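Side-chain contacts in hypoxanthine-guanine-xanthine phosphoribosyltransferase (Tritrichomonas foetus, PDB 1HGX), which salvages hypoxanthine, guanine and xanthine by joining each base to 5-phospho-alpha-D-ribose 1-diphosphate, giving IMP, GMP or XMP and releasing diphosphate: residues E26-L31 with L57-F62; K87-N92 with Q119-A124. All blocks are in the same frame, centred on the assembly; numbering follows the deposited sequence.

Contact 1: residues E26-L31 with L57-F62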
loop_
_atom_site.group_PDB
_atom_site.type_symbol
_atom_site.label_atom_id
_atom_site.label_comp_id
_atom_site.label_asym_id
_atom_site.label_seq_id
_atom_site.Cartn_x
_atom_site.Cartn_y
_atom_site.Cartn_z
ATOM N N GLU A 26 16.074 10.541 -0.091
ATOM C CA GLU A 26 16.376 11.756 0.675
ATOM C C GLU A 26 15.393 11.930 1.833
ATOM O O GLU A 26 15.792 12.251 2.959
ATOM C CB GLU A 26 16.322 12.995 -0.227
ATOM C CG GLU A 26 17.406 13.025 -1.294
ATOM C CD GLU A 26 17.238 14.147 -2.300
ATOM O OE1 GLU A 26 16.148 14.747 -2.385
ATOM O OE2 GLU A 26 18.202 14.420 -3.034
ATOM N N LEU A 27 14.107 11.728 1.547
ATOM C CA LEU A 27 13.066 11.843 2.565
ATOM C C LEU A 27 13.245 10.785 3.647
ATOM O O LEU A 27 13.180 11.095 4.835
ATOM C CB LEU A 27 11.674 11.725 1.938
ATOM C CG LEU A 27 11.205 12.965 1.172
ATOM C CD1 LEU A 27 9.879 12.692 0.479
ATOM C CD2 LEU A 27 11.096 14.144 2.135
ATOM N N ALA A 28 13.498 9.547 3.233
ATOM C CA ALA A 28 13.684 8.443 4.172
ATOM C C ALA A 28 14.825 8.755 5.145
ATOM O O ALA A 28 14.720 8.474 6.337
ATOM C CB ALA A 28 13.955 7.148 3.417
ATOM N N ALA A 29 15.887 9.378 4.642
ATOM C CA ALA A 29 17.030 9.744 5.474
ATOM C C ALA A 29 16.593 10.789 6.482
ATOM O O ALA A 29 16.942 10.729 7.662
ATOM C CB ALA A 29 18.144 10.301 4.609
ATOM N N GLU A 30 15.809 11.748 6.008
ATOM C CA GLU A 30 15.321 12.814 6.862
ATOM C C GLU A 30 14.380 12.285 7.943
ATOM O O GLU A 30 14.480 12.668 9.111
ATOM C CB GLU A 30 14.610 13.860 6.017
ATOM C CG GLU A 30 15.012 15.263 6.392
ATOM C CD GLU A 30 14.058 16.312 5.872
ATOM O OE1 GLU A 30 13.620 16.201 4.702
ATOM O OE2 GLU A 30 13.746 17.249 6.640
ATOM N N LEU A 31 13.489 11.381 7.553
ATOM C CA LEU A 31 12.536 10.784 8.485
ATOM C C LEU A 31 13.240 9.970 9.566
ATOM O O LEU A 31 12.870 10.041 10.738
ATOM C CB LEU A 31 11.544 9.896 7.735
ATOM C CG LEU A 31 10.645 10.624 6.735
ATOM C CD1 LEU A 31 9.799 9.628 5.947
ATOM C CD2 LEU A 31 9.770 11.618 7.471
ATOM N N LEU A 57 8.655 3.157 3.069
ATOM C CA LEU A 57 8.822 2.087 4.051
ATOM C C LEU A 57 9.931 1.102 3.689
ATOM O O LEU A 57 10.523 0.483 4.569
ATOM C CB LEU A 57 7.504 1.351 4.287
ATOM C CG LEU A 57 6.659 1.792 5.491
ATOM C CD1 LEU A 57 6.470 3.297 5.538
ATOM C CD2 LEU A 57 5.323 1.077 5.450
ATOM N N LYS A 58 10.225 0.966 2.398
ATOM C CA LYS A 58 11.290 0.071 1.959
ATOM C C LYS A 58 12.658 0.636 2.339
ATOM O O LYS A 58 13.672 -0.055 2.252
ATOM C CB LYS A 58 11.226 -0.149 0.450
ATOM C CG LYS A 58 10.077 -1.010 0.020
ATOM C CD LYS A 58 9.941 -0.980 -1.474
ATOM C CE LYS A 58 8.725 -1.762 -1.917
ATOM N NZ LYS A 58 8.449 -1.488 -3.349
ATOM N N HIS A 59 12.680 1.900 2.744
ATOM C CA HIS A 59 13.912 2.562 3.136
ATOM C C HIS A 59 13.977 2.868 4.614
ATOM O O HIS A 59 14.926 3.493 5.063
ATOM C CB HIS A 59 14.076 3.868 2.359
ATOM C CG HIS A 59 14.222 3.671 0.886
ATOM N ND1 HIS A 59 13.142 3.521 0.046
ATOM C CD2 HIS A 59 15.324 3.547 0.111
ATOM C CE1 HIS A 59 13.567 3.310 -1.183
ATOM N NE2 HIS A 59 14.888 3.323 -1.175
ATOM N N LEU A 60 12.960 2.476 5.366
ATOM C CA LEU A 60 12.944 2.753 6.794
ATOM C C LEU A 60 13.388 1.526 7.568
ATOM O O LEU A 60 12.624 0.582 7.764
ATOM C CB LEU A 60 11.550 3.202 7.229
ATOM C CG LEU A 60 11.227 4.696 7.300
ATOM C CD1 LEU A 60 12.164 5.553 6.483
ATOM C CD2 LEU A 60 9.796 4.896 6.879
ATOM N N ASP A 61 14.605 1.596 8.081
ATOM C CA ASP A 61 15.216 0.495 8.804
ATOM C C ASP A 61 15.023 0.536 10.320
ATOM O O ASP A 61 15.986 0.415 11.070
ATOM C CB ASP A 61 16.705 0.463 8.453
ATOM C CG ASP A 61 17.357 -0.861 8.770
ATOM O OD1 ASP A 61 16.679 -1.908 8.666
ATOM O OD2 ASP A 61 18.558 -0.851 9.119
ATOM N N PHE A 62 13.788 0.719 10.771
ATOM C CA PHE A 62 13.490 0.759 12.202
ATOM C C PHE A 62 12.055 0.316 12.474
ATOM O O PHE A 62 11.250 0.187 11.548
ATOM C CB PHE A 62 13.773 2.146 12.800
ATOM C CG PHE A 62 13.090 3.285 12.086
ATOM C CD1 PHE A 62 11.787 3.651 12.405
ATOM C CD2 PHE A 62 13.773 4.027 11.123
ATOM C CE1 PHE A 62 11.175 4.737 11.780
ATOM C CE2 PHE A 62 13.166 5.121 10.488
ATOM C CZ PHE A 62 11.866 5.476 10.820
#
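A28, on helix 17-35, presses its methyl against H59 and L60 in the loop that leaves helix 50-57, an apolar helix-to-loop contact within the phosphoribosyltransferase fold. Taking the helix in order, L27 turns away from the loop to pack on F52, L56 and Y147, so that it fastens the same helix to helix 50-57 and strand 147-152. The working residue is A28, whose CB lies 3.4 Å from H59 CB. That is close for two carbons, and the small side chain lets the loop come right up to the helix backbone. A type I beta turn from L57 to L60 delivers both loop residues here. H59 keeps CG anti to its own carbonyl carbon and beside the backbone N (chi1 -64°), and its imidazole passes A28 at an oblique tilt; ND1 is bound to D55 O, and the H59 side chain also touches I24 and R25 of helix 17-35. L60 CD1 reaches A28 as well, 3.9 Å from both A28 CB and A28 O. That carbonyl oxygen has a polar partner in T32 OG1. One turn on, L31 points toward the loop but stays looser, its nearest approach being L31 CB to L60 CD1 at 4.6 Å.

Contact 2: residues K87-N92 with Q119-A124; sequences KDLKTN and QMRKPA
D88 and R121 form a salt bridge between two loops at the surface, their side chains approaching from opposite directions. The strong bond runs from R121 NH2 to D88 OD1 at 2.7 Å, with an N-H...O angle of 154°; it takes the syn lone pair of OD1 and lies near the guanidinium plane. Two weak bonds accompany it, R121 NH2 to D88 OD2 at 3.2 Å and R121 NH1 to D88 OD1 at 3.3 Å. Because the carboxylate and guanidinium planes stand 80° apart, the groups do not face each other as a flat, side-by-side pair: OD1 sits at the guanidinium edge while the carboxylate is turned across it. The extended run from CG to NE carries the arginine over the gap.

Further hydrogen bonds steady both partners. D88 OD1 also accepts from L89 N at 2.8 Å, on the anti side and somewhat above the carboxylate plane, which restrains the rotation of the acid. R121 NH2 donates to N117 OD1 as well, and R121 NH1 donates a hydrogen bond to a water 2.8 Å away, which in turn donates to T91 O and so ties the arginine to the loop backbone.

The apolar part is small: L89 CD1 lies over one face of the guanidinium, 4.1 Å from R121 NH1.

R121 belongs to a type I turn, Q119 to K122, in the link between helix 109-119 and strand 125-130. The opposing loop leaves strand 84-87 for strand 97-102, with L89 packed on I43 of strand 41-45 and T91 OG1 bound to D67 on strand 65-72, so the bridge clips together two connections of the mixed sheet.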
loop_
_atom_site.group_PDB
_atom_site.type_symbol
_atom_site.label_atom_id
_atom_site.label_comp_id
_atom_site.label_asym_id
_atom_site.label_seq_id
_atom_site.Cartn_x
_atom_site.Cartn_y
_atom_site.Cartn_z
ATOM N N LYS A 87 -12.853 4.690 6.558
ATOM C CA LYS A 87 -12.080 3.695 7.275
ATOM C C LYS A 87 -11.161 4.459 8.208
ATOM O O LYS A 87 -10.297 5.209 7.768
ATOM C CB LYS A 87 -11.297 2.826 6.288
ATOM C CG LYS A 87 -10.562 1.656 6.910
ATOM C CD LYS A 87 -9.193 2.063 7.410
ATOM C CE LYS A 87 -8.440 0.873 7.949
ATOM N NZ LYS A 87 -7.488 1.307 8.992
ATOM N N ASP A 88 -11.432 4.340 9.499
ATOM C CA ASP A 88 -10.653 5.018 10.518
ATOM C C ASP A 88 -9.480 4.133 10.963
ATOM O O ASP A 88 -9.415 2.952 10.630
ATOM C CB ASP A 88 -11.574 5.355 11.701
ATOM C CG ASP A 88 -11.176 6.634 12.420
ATOM O OD1 ASP A 88 -10.033 7.098 12.254
ATOM O OD2 ASP A 88 -12.015 7.180 13.163
ATOM N N LEU A 89 -8.569 4.711 11.736
ATOM C CA LEU A 89 -7.393 4.012 12.238
ATOM C C LEU A 89 -7.740 2.833 13.135
ATOM O O LEU A 89 -8.771 2.833 13.807
ATOM C CB LEU A 89 -6.525 4.971 13.047
ATOM C CG LEU A 89 -5.984 6.244 12.392
ATOM C CD1 LEU A 89 -5.144 6.998 13.419
ATOM C CD2 LEU A 89 -5.155 5.906 11.167
ATOM N N LYS A 90 -6.867 1.835 13.138
ATOM C CA LYS A 90 -7.038 0.665 13.990
ATOM C C LYS A 90 -6.297 0.950 15.296
ATOM O O LYS A 90 -6.707 0.521 16.375
ATOM C CB LYS A 90 -6.453 -0.577 13.310
ATOM N N THR A 91 -5.234 1.738 15.184
ATOM C CA THR A 91 -4.376 2.101 16.305
ATOM C C THR A 91 -4.859 3.272 17.151
ATOM O O THR A 91 -5.368 4.268 16.630
ATOM C CB THR A 91 -2.970 2.459 15.788
ATOM O OG1 THR A 91 -2.536 1.439 14.882
ATOM C CG2 THR A 91 -1.975 2.570 16.938
ATOM N N ASN A 92 -4.723 3.131 18.464
ATOM C CA ASN A 92 -5.070 4.211 19.374
ATOM C C ASN A 92 -3.783 5.030 19.346
ATOM O O ASN A 92 -2.733 4.530 19.749
ATOM C CB ASN A 92 -5.331 3.680 20.787
ATOM C CG ASN A 92 -5.539 4.801 21.812
ATOM O OD1 ASN A 92 -5.368 5.983 21.509
ATOM N ND2 ASN A 92 -5.883 4.426 23.034
ATOM N N GLN A 119 -5.468 15.479 15.974
ATOM C CA GLN A 119 -4.934 16.185 17.131
ATOM C C GLN A 119 -5.796 15.962 18.385
ATOM O O GLN A 119 -5.280 15.949 19.512
ATOM C CB GLN A 119 -4.776 17.673 16.809
ATOM C CG GLN A 119 -3.879 18.445 17.763
ATOM C CD GLN A 119 -2.462 17.906 17.808
ATOM O OE1 GLN A 119 -2.060 17.257 18.774
ATOM N NE2 GLN A 119 -1.695 18.177 16.762
ATOM N N MET A 120 -7.095 15.738 18.184
ATOM C CA MET A 120 -8.033 15.497 19.287
ATOM C C MET A 120 -7.788 14.165 19.989
ATOM O O MET A 120 -8.236 13.959 21.125
ATOM C CB MET A 120 -9.477 15.510 18.784
ATOM C CG MET A 120 -10.036 16.883 18.505
ATOM S SD MET A 120 -11.773 16.786 18.029
ATOM C CE MET A 120 -11.635 16.996 16.262
ATOM N N ARG A 121 -7.100 13.255 19.307
ATOM C CA ARG A 121 -6.805 11.941 19.860
ATOM C C ARG A 121 -5.583 11.942 20.778
ATOM O O ARG A 121 -5.165 10.899 21.283
ATOM C CB ARG A 121 -6.633 10.933 18.732
ATOM C CG ARG A 121 -7.743 11.004 17.690
ATOM C CD ARG A 121 -7.616 9.858 16.716
ATOM N NE ARG A 121 -8.471 10.031 15.554
ATOM C CZ ARG A 121 -8.984 9.033 14.848
ATOM N NH1 ARG A 121 -8.739 7.770 15.181
ATOM N NH2 ARG A 121 -9.730 9.301 13.788
ATOM N N LYS A 122 -4.991 13.120 20.943
ATOM C CA LYS A 122 -3.848 13.338 21.815
ATOM C C LYS A 122 -2.537 12.616 21.493
ATOM O O LYS A 122 -1.961 11.941 22.358
ATOM C CB LYS A 122 -4.262 13.089 23.271
ATOM C CG LYS A 122 -5.331 14.062 23.768
ATOM C CD LYS A 122 -5.556 13.912 25.253
ATOM C CE LYS A 122 -6.436 15.028 25.789
ATOM N NZ LYS A 122 -6.579 14.933 27.273
ATOM N N PRO A 123 -2.036 12.753 20.249
ATOM C CA PRO A 123 -0.773 12.094 19.881
ATOM C C PRO A 123 0.400 12.820 20.561
ATOM O O PRO A 123 0.256 13.973 20.970
ATOM C CB PRO A 123 -0.729 12.277 18.357
ATOM C CG PRO A 123 -1.401 13.603 18.160
ATOM C CD PRO A 123 -2.586 13.520 19.108
ATOM N N ALA A 124 1.540 12.156 20.716
ATOM C CA ALA A 124 2.710 12.801 21.314
ATOM C C ALA A 124 3.212 13.855 20.335
ATOM O O ALA A 124 3.669 14.921 20.727
ATOM C CB ALA A 124 3.796 11.787 21.597
HETATM O O HOH W 1 -7.278 6.217 17.064
#

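In the fold
Contact 1 is largely buried and contact 2 lies at the surface, and their chemistry follows: close apolar packing around a helix methyl in 26-31 with 57-62, charge pairing and a bridging water in 87-92 with 119-124. Their centres are 22 Å apart and they do not touch, each being away from the annotated GMP site. Along the chain they come in series. Contact 1 sets a helix against a loop, contact 2 joins loop to loop. Both nevertheless lean on strand 41-45, through L60 on M42 in the first and L89 on I43 in the second. Each also meets the second subunit: D61 OD1 bonds to N170 of that chain, K87 packs on its I70.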